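Local coordinates for protein GH62 hydrolase (Scytalidium thermophilum, PDB 4PVA) that probably acts as an alpha-L-arabinofuranosidase of glycoside hydrolase family 62, releasing arabinose side groups from arabinoxylan during plant biomass breakdown, at residues L32-R40 with A82-Q92; N54-S62 with V72-A80. One frame throughout, in Å; residues are numbered along the deposited sequence.

Interaction 1 of 2, residues L32-R40 with A82-Q92; sequences LVFPKNDER and ANNAPFYYLDQ
Arg40 lays its guanidinium flat on the ring of Tyr89, a cation-pi stack with centres 3.9 Å apart and planes at 4°. The contact joins the loop ahead of strand 44-53 to outermost strand 88-89 of a four-stranded antiparallel GH62 sheet, its lead-in loop and the 3-10 turn after it. The arginine chain runs extended from CG to NE, carrying CD over the same ring face. NH1 and NH2 grip Asp91 end-on, one to each carboxylate oxygen, with Arg40 NH1 at 2.8 Å from Asp91 OD2. A bound phosphate, probably from the crystallisation liquor, also meets NH1. Tyr89 OH donates to the syn lone pair of Asp38 OD2 at 2.7 Å. A leucine in place of Tyr89 would probably leave Asp38 OD2 without this donor and the Arg40 guanidinium without its flat support. Lys36 crosses the face of Phe87. Its chain bends at chi2 (-57°), which puts Lys36 CE 3.5 Å from the Phe87 centroid (CH-pi) and NZ over the same face (cation-pi). Lys36 NZ then donates a hydrogen bond to Ala85 O at 2.7 Å. At the far end Phe34 N donates to Asn83 OD1 at 2.9 Å, tilted 30° from the carbonyl plane.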
# COMPACT_ATOMS: atom_id res chain seq x y z
N LEU A 32 0.13 -3.95 -17.08
CA LEU A 32 -1.27 -3.69 -17.31
C LEU A 32 -1.65 -2.22 -17.41
O LEU A 32 -2.67 -1.90 -18.06
CB LEU A 32 -2.12 -4.28 -16.20
CG LEU A 32 -2.07 -5.79 -16.00
CD1 LEU A 32 -2.94 -6.18 -14.80
CD2 LEU A 32 -2.53 -6.53 -17.23
N VAL A 33 -0.91 -1.34 -16.76
CA VAL A 33 -1.24 0.09 -16.77
C VAL A 33 0.01 0.92 -16.97
O VAL A 33 0.97 0.81 -16.20
CB VAL A 33 -1.97 0.54 -15.49
CG1 VAL A 33 -2.36 2.01 -15.61
CG2 VAL A 33 -3.19 -0.30 -15.24
N PHE A 34 -0.03 1.72 -18.05
CA PHE A 34 1.04 2.60 -18.48
C PHE A 34 0.61 4.06 -18.26
O PHE A 34 -0.56 4.37 -18.21
CB PHE A 34 1.31 2.42 -20.00
CG PHE A 34 1.96 1.13 -20.37
CD1 PHE A 34 1.27 -0.08 -20.28
CD2 PHE A 34 3.27 1.12 -20.81
CE1 PHE A 34 1.88 -1.26 -20.64
CE2 PHE A 34 3.88 -0.07 -21.16
CZ PHE A 34 3.20 -1.25 -21.05
N PRO A 35 1.58 4.97 -18.18
CA PRO A 35 1.24 6.37 -18.27
C PRO A 35 0.54 6.69 -19.59
O PRO A 35 0.79 6.04 -20.61
CB PRO A 35 2.59 7.06 -18.27
CG PRO A 35 3.56 6.11 -17.78
CD PRO A 35 3.02 4.75 -18.10
N LYS A 36 -0.30 7.72 -19.58
CA LYS A 36 -0.96 8.15 -20.78
C LYS A 36 0.04 8.92 -21.63
O LYS A 36 1.00 9.52 -21.13
CB LYS A 36 -2.16 9.02 -20.47
CG LYS A 36 -3.21 8.38 -19.59
CD LYS A 36 -3.74 7.08 -20.18
CE LYS A 36 -4.82 6.49 -19.30
NZ LYS A 36 -5.28 5.15 -19.76
N ASN A 37 -0.18 8.91 -22.93
CA ASN A 37 0.55 9.79 -23.81
C ASN A 37 -0.25 11.09 -23.84
O ASN A 37 -1.06 11.32 -24.71
CB ASN A 37 0.68 9.15 -25.20
CG ASN A 37 1.48 10.01 -26.17
OD1 ASN A 37 2.01 11.07 -25.82
ND2 ASN A 37 1.57 9.54 -27.42
N ASP A 38 -0.06 11.90 -22.81
CA ASP A 38 -0.69 13.22 -22.71
C ASP A 38 0.32 14.28 -22.26
O ASP A 38 1.49 13.97 -22.05
CB ASP A 38 -1.95 13.16 -21.82
CG ASP A 38 -1.67 12.81 -20.38
OD1 ASP A 38 -0.56 13.06 -19.90
OD2 ASP A 38 -2.62 12.31 -19.73
N GLU A 39 -0.12 15.51 -22.08
CA GLU A 39 0.81 16.60 -21.81
C GLU A 39 1.40 16.61 -20.42
O GLU A 39 2.32 17.35 -20.15
CB GLU A 39 0.17 17.95 -22.12
CG GLU A 39 -0.04 18.07 -23.61
CD GLU A 39 -0.38 19.46 -24.04
OE1 GLU A 39 -0.52 20.36 -23.20
OE2 GLU A 39 -0.49 19.61 -25.26
N ARG A 40 0.88 15.77 -19.54
CA ARG A 40 1.46 15.65 -18.20
C ARG A 40 2.80 14.92 -18.24
O ARG A 40 3.62 15.04 -17.32
CB ARG A 40 0.48 14.95 -17.29
CG ARG A 40 -0.65 15.87 -16.89
CD ARG A 40 -1.76 15.09 -16.22
NE ARG A 40 -2.94 15.92 -15.94
CZ ARG A 40 -3.25 16.38 -14.73
NH1 ARG A 40 -2.45 16.15 -13.70
NH2 ARG A 40 -4.35 17.10 -14.52
N ALA A 82 -7.59 -2.55 -18.58
CA ALA A 82 -7.21 -1.51 -17.62
C ALA A 82 -6.40 -0.38 -18.24
O ALA A 82 -6.54 0.78 -17.86
CB ALA A 82 -6.42 -2.11 -16.46
N ASN A 83 -5.54 -0.72 -19.21
CA ASN A 83 -4.68 0.29 -19.85
C ASN A 83 -5.47 1.29 -20.68
O ASN A 83 -4.97 2.34 -20.98
CB ASN A 83 -3.60 -0.35 -20.71
CG ASN A 83 -2.44 0.59 -21.00
OD1 ASN A 83 -1.96 1.31 -20.12
ND2 ASN A 83 -1.98 0.57 -22.25
N ASN A 84 -6.70 0.93 -21.02
CA ASN A 84 -7.59 1.84 -21.73
C ASN A 84 -8.53 2.61 -20.87
O ASN A 84 -9.34 3.40 -21.39
CB ASN A 84 -8.38 1.06 -22.78
CG ASN A 84 -7.50 0.43 -23.80
OD1 ASN A 84 -6.47 1.00 -24.19
ND2 ASN A 84 -7.85 -0.79 -24.21
N ALA A 85 -8.43 2.43 -19.55
CA ALA A 85 -9.28 3.17 -18.63
C ALA A 85 -8.84 4.63 -18.61
O ALA A 85 -7.65 4.91 -18.49
CB ALA A 85 -9.18 2.57 -17.23
N PRO A 86 -9.79 5.57 -18.73
CA PRO A 86 -9.41 6.98 -18.58
C PRO A 86 -8.93 7.27 -17.16
O PRO A 86 -9.49 6.73 -16.21
CB PRO A 86 -10.72 7.75 -18.84
CG PRO A 86 -11.80 6.71 -18.65
CD PRO A 86 -11.23 5.39 -19.00
N PHE A 87 -7.93 8.13 -17.03
CA PHE A 87 -7.49 8.55 -15.72
C PHE A 87 -8.25 9.78 -15.28
O PHE A 87 -8.44 10.71 -16.08
CB PHE A 87 -6.00 8.91 -15.73
CG PHE A 87 -5.05 7.75 -15.82
CD1 PHE A 87 -5.45 6.41 -15.71
CD2 PHE A 87 -3.70 8.02 -15.99
CE1 PHE A 87 -4.52 5.38 -15.78
CE2 PHE A 87 -2.78 6.99 -16.08
CZ PHE A 87 -3.18 5.67 -15.97
N TYR A 88 -8.72 9.79 -14.05
CA TYR A 88 -9.09 11.04 -13.40
C TYR A 88 -7.89 11.53 -12.61
O TYR A 88 -7.51 10.90 -11.60
CB TYR A 88 -10.31 10.90 -12.51
CG TYR A 88 -10.79 12.24 -11.99
CD1 TYR A 88 -10.20 12.84 -10.89
CD2 TYR A 88 -11.82 12.94 -12.66
CE1 TYR A 88 -10.63 14.07 -10.44
CE2 TYR A 88 -12.24 14.17 -12.20
CZ TYR A 88 -11.64 14.74 -11.10
OH TYR A 88 -12.04 15.97 -10.63
N TYR A 89 -7.26 12.62 -13.03
CA TYR A 89 -6.14 13.22 -12.33
C TYR A 89 -6.67 13.97 -11.12
O TYR A 89 -7.42 14.94 -11.23
CB TYR A 89 -5.36 14.11 -13.27
CG TYR A 89 -4.63 13.34 -14.35
CD1 TYR A 89 -3.41 12.74 -14.09
CD2 TYR A 89 -5.14 13.21 -15.63
CE1 TYR A 89 -2.73 12.06 -15.05
CE2 TYR A 89 -4.46 12.53 -16.61
CZ TYR A 89 -3.24 11.96 -16.32
OH TYR A 89 -2.55 11.27 -17.28
N LEU A 90 -6.31 13.48 -9.93
CA LEU A 90 -6.96 13.93 -8.72
C LEU A 90 -6.62 15.36 -8.31
O LEU A 90 -7.30 15.92 -7.46
CB LEU A 90 -6.63 12.94 -7.60
CG LEU A 90 -7.42 11.63 -7.75
CD1 LEU A 90 -6.82 10.53 -6.90
CD2 LEU A 90 -8.86 11.78 -7.33
N ASP A 91 -5.61 15.96 -8.94
CA ASP A 91 -5.38 17.41 -8.78
C ASP A 91 -6.51 18.28 -9.30
O ASP A 91 -6.52 19.48 -8.97
CB ASP A 91 -4.01 17.84 -9.33
CG ASP A 91 -3.82 17.51 -10.79
OD1 ASP A 91 -4.78 17.47 -11.56
OD2 ASP A 91 -2.66 17.26 -11.16
N GLN A 92 -7.46 17.68 -10.01
CA GLN A 92 -8.69 18.35 -10.47
C GLN A 92 -9.77 18.36 -9.40
O GLN A 92 -10.74 19.12 -9.51
CB GLN A 92 -9.25 17.67 -11.73
CG GLN A 92 -8.27 17.67 -12.87
CD GLN A 92 -7.87 19.05 -13.19
OE1 GLN A 92 -8.70 19.85 -13.67
NE2 GLN A 92 -6.62 19.41 -12.89
O HOH W 1 -4.44 -3.61 -19.31
O HOH W 2 -2.82 3.86 -19.49
O HOH W 3 -0.39 9.44 -17.35

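Interaction 2 of 2, residues N54-S62 with V72-A80; sequences NGTYHVFAS and VYFNFTDFA
Val59 and Phe74 face each other at the middle of the paired parts of strands 56-65 and 68-76, their side chains side by side. Val59 CB lies over one face of the Phe74 ring, and Val59 CG1 comes within 3.6 Å of Phe74 CZ. The other branch, CG2, reaches Phe76 CE2. Phe74 has its CG between the backbone N and carbonyl carbon (chi1 58°), which brings the ring back over the neighbouring strand. Phe76 does the same, and its ring face receives Tyr57 CB. Phe79 CZ comes over the Tyr57 ring, an oblique pair with planes at 42°, closing an aromatic cluster with Phe76. Phe87 and Leu337 border Phe74, so this side is well packed. The reverse face carries His58, Phe60 and Tyr73. Phe60 CZ touches Tyr73 CD1 at 3.5 Å, the rings oblique at 48°. His58 ND1 and Tyr73 OH share a hydrogen bond of 2.7 Å at the ring edges. Asn75 ND2 donates to the same Tyr73 OH at 3.0 Å, in the amide plane. These bonds fix the Tyr73 hydroxyl's direction, and the first limits how His58 can turn. The packing thins toward Gly55 and Thr77, which are exposed. A water bridges the backbones just beyond the strand ends, 2.7 Å from Gly55 O and Thr77 O. Six backbone bonds pair Tyr57 with Phe76, Val59 with Phe74 and Ala61 with Val72. This alternating ladder is antiparallel pairing, and as the strands are consecutive they form a beta hairpin, the central two strands of a blade, as in the five-bladed beta-propeller fold of GH62 enzymes.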
# COMPACT_ATOMS: atom_id res chain seq x y z
N ASN A 54 -18.76 -5.16 -6.93
CA ASN A 54 -19.80 -5.49 -7.93
C ASN A 54 -19.23 -5.56 -9.34
O ASN A 54 -19.79 -5.02 -10.30
CB ASN A 54 -20.96 -4.50 -7.82
CG ASN A 54 -21.67 -4.57 -6.48
OD1 ASN A 54 -21.78 -5.65 -5.88
ND2 ASN A 54 -22.15 -3.42 -6.01
N GLY A 55 -18.08 -6.21 -9.44
CA GLY A 55 -17.42 -6.46 -10.71
C GLY A 55 -16.59 -5.32 -11.26
O GLY A 55 -15.94 -5.50 -12.29
N THR A 56 -16.54 -4.19 -10.57
CA THR A 56 -15.71 -3.08 -10.99
C THR A 56 -14.52 -2.90 -10.05
O THR A 56 -14.67 -2.83 -8.83
CB THR A 56 -16.49 -1.78 -11.04
OG1 THR A 56 -17.56 -1.91 -11.99
CG2 THR A 56 -15.62 -0.61 -11.48
N TYR A 57 -13.35 -2.86 -10.67
CA TYR A 57 -12.08 -2.55 -9.97
C TYR A 57 -11.87 -1.04 -9.93
O TYR A 57 -11.95 -0.38 -10.96
CB TYR A 57 -10.89 -3.19 -10.68
CG TYR A 57 -10.97 -4.68 -10.75
CD1 TYR A 57 -10.47 -5.47 -9.72
CD2 TYR A 57 -11.56 -5.33 -11.85
CE1 TYR A 57 -10.56 -6.86 -9.81
CE2 TYR A 57 -11.60 -6.70 -11.92
CZ TYR A 57 -11.15 -7.43 -10.91
OH TYR A 57 -11.23 -8.81 -11.05
N HIS A 58 -11.65 -0.55 -8.72
CA HIS A 58 -11.40 0.86 -8.46
C HIS A 58 -9.96 1.00 -7.98
O HIS A 58 -9.62 0.41 -6.98
CB HIS A 58 -12.33 1.35 -7.37
CG HIS A 58 -13.78 1.29 -7.73
ND1 HIS A 58 -14.43 2.34 -8.35
CD2 HIS A 58 -14.70 0.31 -7.58
CE1 HIS A 58 -15.69 2.00 -8.55
NE2 HIS A 58 -15.88 0.79 -8.10
N VAL A 59 -9.16 1.74 -8.72
CA VAL A 59 -7.74 1.86 -8.45
C VAL A 59 -7.33 3.31 -8.24
O VAL A 59 -7.76 4.20 -8.96
CB VAL A 59 -6.89 1.25 -9.59
CG1 VAL A 59 -5.40 1.34 -9.27
CG2 VAL A 59 -7.29 -0.19 -9.83
N PHE A 60 -6.51 3.54 -7.21
CA PHE A 60 -5.82 4.81 -7.03
C PHE A 60 -4.34 4.51 -7.14
O PHE A 60 -3.87 3.49 -6.62
CB PHE A 60 -6.13 5.45 -5.67
CG PHE A 60 -7.61 5.74 -5.45
CD1 PHE A 60 -8.49 4.69 -5.16
CD2 PHE A 60 -8.12 7.01 -5.57
CE1 PHE A 60 -9.84 4.93 -4.99
CE2 PHE A 60 -9.47 7.25 -5.36
CZ PHE A 60 -10.31 6.20 -5.07
N ALA A 61 -3.60 5.35 -7.82
CA ALA A 61 -2.17 5.19 -8.04
C ALA A 61 -1.49 6.55 -8.07
O ALA A 61 -2.17 7.58 -8.19
CB ALA A 61 -1.90 4.43 -9.34
N SER A 62 -0.17 6.57 -7.97
CA SER A 62 0.57 7.80 -8.10
C SER A 62 1.15 7.94 -9.46
O SER A 62 1.54 6.98 -10.11
CB SER A 62 1.67 7.91 -7.10
OG SER A 62 1.11 7.87 -5.77
N VAL A 72 -3.88 9.54 -9.33
CA VAL A 72 -4.94 9.28 -10.30
C VAL A 72 -5.91 8.27 -9.75
O VAL A 72 -5.52 7.40 -8.96
CB VAL A 72 -4.44 8.75 -11.66
CG1 VAL A 72 -3.76 9.84 -12.44
CG2 VAL A 72 -3.57 7.49 -11.54
N TYR A 73 -7.16 8.36 -10.18
CA TYR A 73 -8.16 7.35 -9.98
C TYR A 73 -8.59 6.80 -11.35
O TYR A 73 -8.77 7.58 -12.30
CB TYR A 73 -9.37 7.93 -9.25
CG TYR A 73 -10.59 7.06 -9.33
CD1 TYR A 73 -10.73 5.95 -8.52
CD2 TYR A 73 -11.59 7.34 -10.25
CE1 TYR A 73 -11.84 5.13 -8.60
CE2 TYR A 73 -12.70 6.53 -10.36
CZ TYR A 73 -12.84 5.43 -9.54
OH TYR A 73 -13.97 4.63 -9.68
N PHE A 74 -8.84 5.51 -11.43
CA PHE A 74 -9.46 4.92 -12.59
C PHE A 74 -10.19 3.64 -12.20
O PHE A 74 -9.92 3.04 -11.16
CB PHE A 74 -8.44 4.69 -13.71
CG PHE A 74 -7.27 3.82 -13.35
CD1 PHE A 74 -6.20 4.33 -12.62
CD2 PHE A 74 -7.23 2.51 -13.75
CE1 PHE A 74 -5.11 3.52 -12.32
CE2 PHE A 74 -6.14 1.69 -13.44
CZ PHE A 74 -5.08 2.21 -12.72
N ASN A 75 -11.09 3.18 -13.08
CA ASN A 75 -11.79 1.95 -12.86
C ASN A 75 -11.87 1.15 -14.15
O ASN A 75 -11.65 1.70 -15.24
CB ASN A 75 -13.16 2.16 -12.20
CG ASN A 75 -14.11 2.99 -13.06
OD1 ASN A 75 -14.42 2.62 -14.20
ND2 ASN A 75 -14.57 4.08 -12.54
N PHE A 76 -12.15 -0.13 -14.00
CA PHE A 76 -12.25 -1.05 -15.14
C PHE A 76 -12.93 -2.31 -14.65
O PHE A 76 -13.04 -2.55 -13.44
CB PHE A 76 -10.85 -1.34 -15.73
CG PHE A 76 -9.86 -1.93 -14.73
CD1 PHE A 76 -9.81 -3.30 -14.51
CD2 PHE A 76 -9.00 -1.12 -14.01
CE1 PHE A 76 -8.92 -3.85 -13.60
CE2 PHE A 76 -8.10 -1.69 -13.11
CZ PHE A 76 -8.08 -3.04 -12.90
N THR A 77 -13.36 -3.16 -15.58
CA THR A 77 -13.91 -4.45 -15.25
C THR A 77 -13.05 -5.62 -15.69
O THR A 77 -13.28 -6.72 -15.21
CB THR A 77 -15.31 -4.63 -15.90
OG1 THR A 77 -15.23 -4.50 -17.33
CG2 THR A 77 -16.26 -3.59 -15.37
N ASP A 78 -12.09 -5.37 -16.53
CA ASP A 78 -11.27 -6.42 -17.14
C ASP A 78 -9.81 -5.99 -17.13
O ASP A 78 -9.46 -5.01 -17.70
CB ASP A 78 -11.80 -6.59 -18.58
CG ASP A 78 -11.08 -7.63 -19.39
OD1 ASP A 78 -9.93 -7.96 -19.18
OD2 ASP A 78 -11.76 -8.07 -20.34
N PHE A 79 -8.95 -6.78 -16.46
CA PHE A 79 -7.56 -6.43 -16.34
C PHE A 79 -6.90 -6.12 -17.67
O PHE A 79 -6.06 -5.24 -17.75
CB PHE A 79 -6.75 -7.50 -15.65
CG PHE A 79 -7.03 -7.62 -14.18
CD1 PHE A 79 -6.64 -6.62 -13.31
CD2 PHE A 79 -7.66 -8.74 -13.68
CE1 PHE A 79 -6.93 -6.74 -11.96
CE2 PHE A 79 -7.91 -8.87 -12.32
CZ PHE A 79 -7.56 -7.85 -11.47
N ALA A 80 -7.28 -6.86 -18.71
CA ALA A 80 -6.69 -6.65 -20.02
C ALA A 80 -7.07 -5.35 -20.69
O ALA A 80 -6.42 -4.93 -21.66
CB ALA A 80 -7.04 -7.81 -20.94
O HOH W 4 -15.09 -7.70 -13.51

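How the interactions relate
Both interactions reach one antiparallel sheet, ordered 44-53, 56-65, 68-76, 88-89. Their centres are about 11 Å apart. Interaction 2 is the central hairpin, and interaction 1 lies at the outer strand 88-89. Along the chain, 32-40 comes first, then 54-62, 72-80 and 82-92, so interaction 1 brackets the whole hairpin. The two meet directly. Tyr88 N lies 2.8 Å from Tyr73 O, a probable hydrogen bond between strands 88-89 and 68-76. Tyr89 CD1 packs on Val72 CG1 at 3.4 Å. The chain ahead of the sheet's first strand thus packs beside its last strand, and Val72 to Phe76 is the strand part where the two contacts meet.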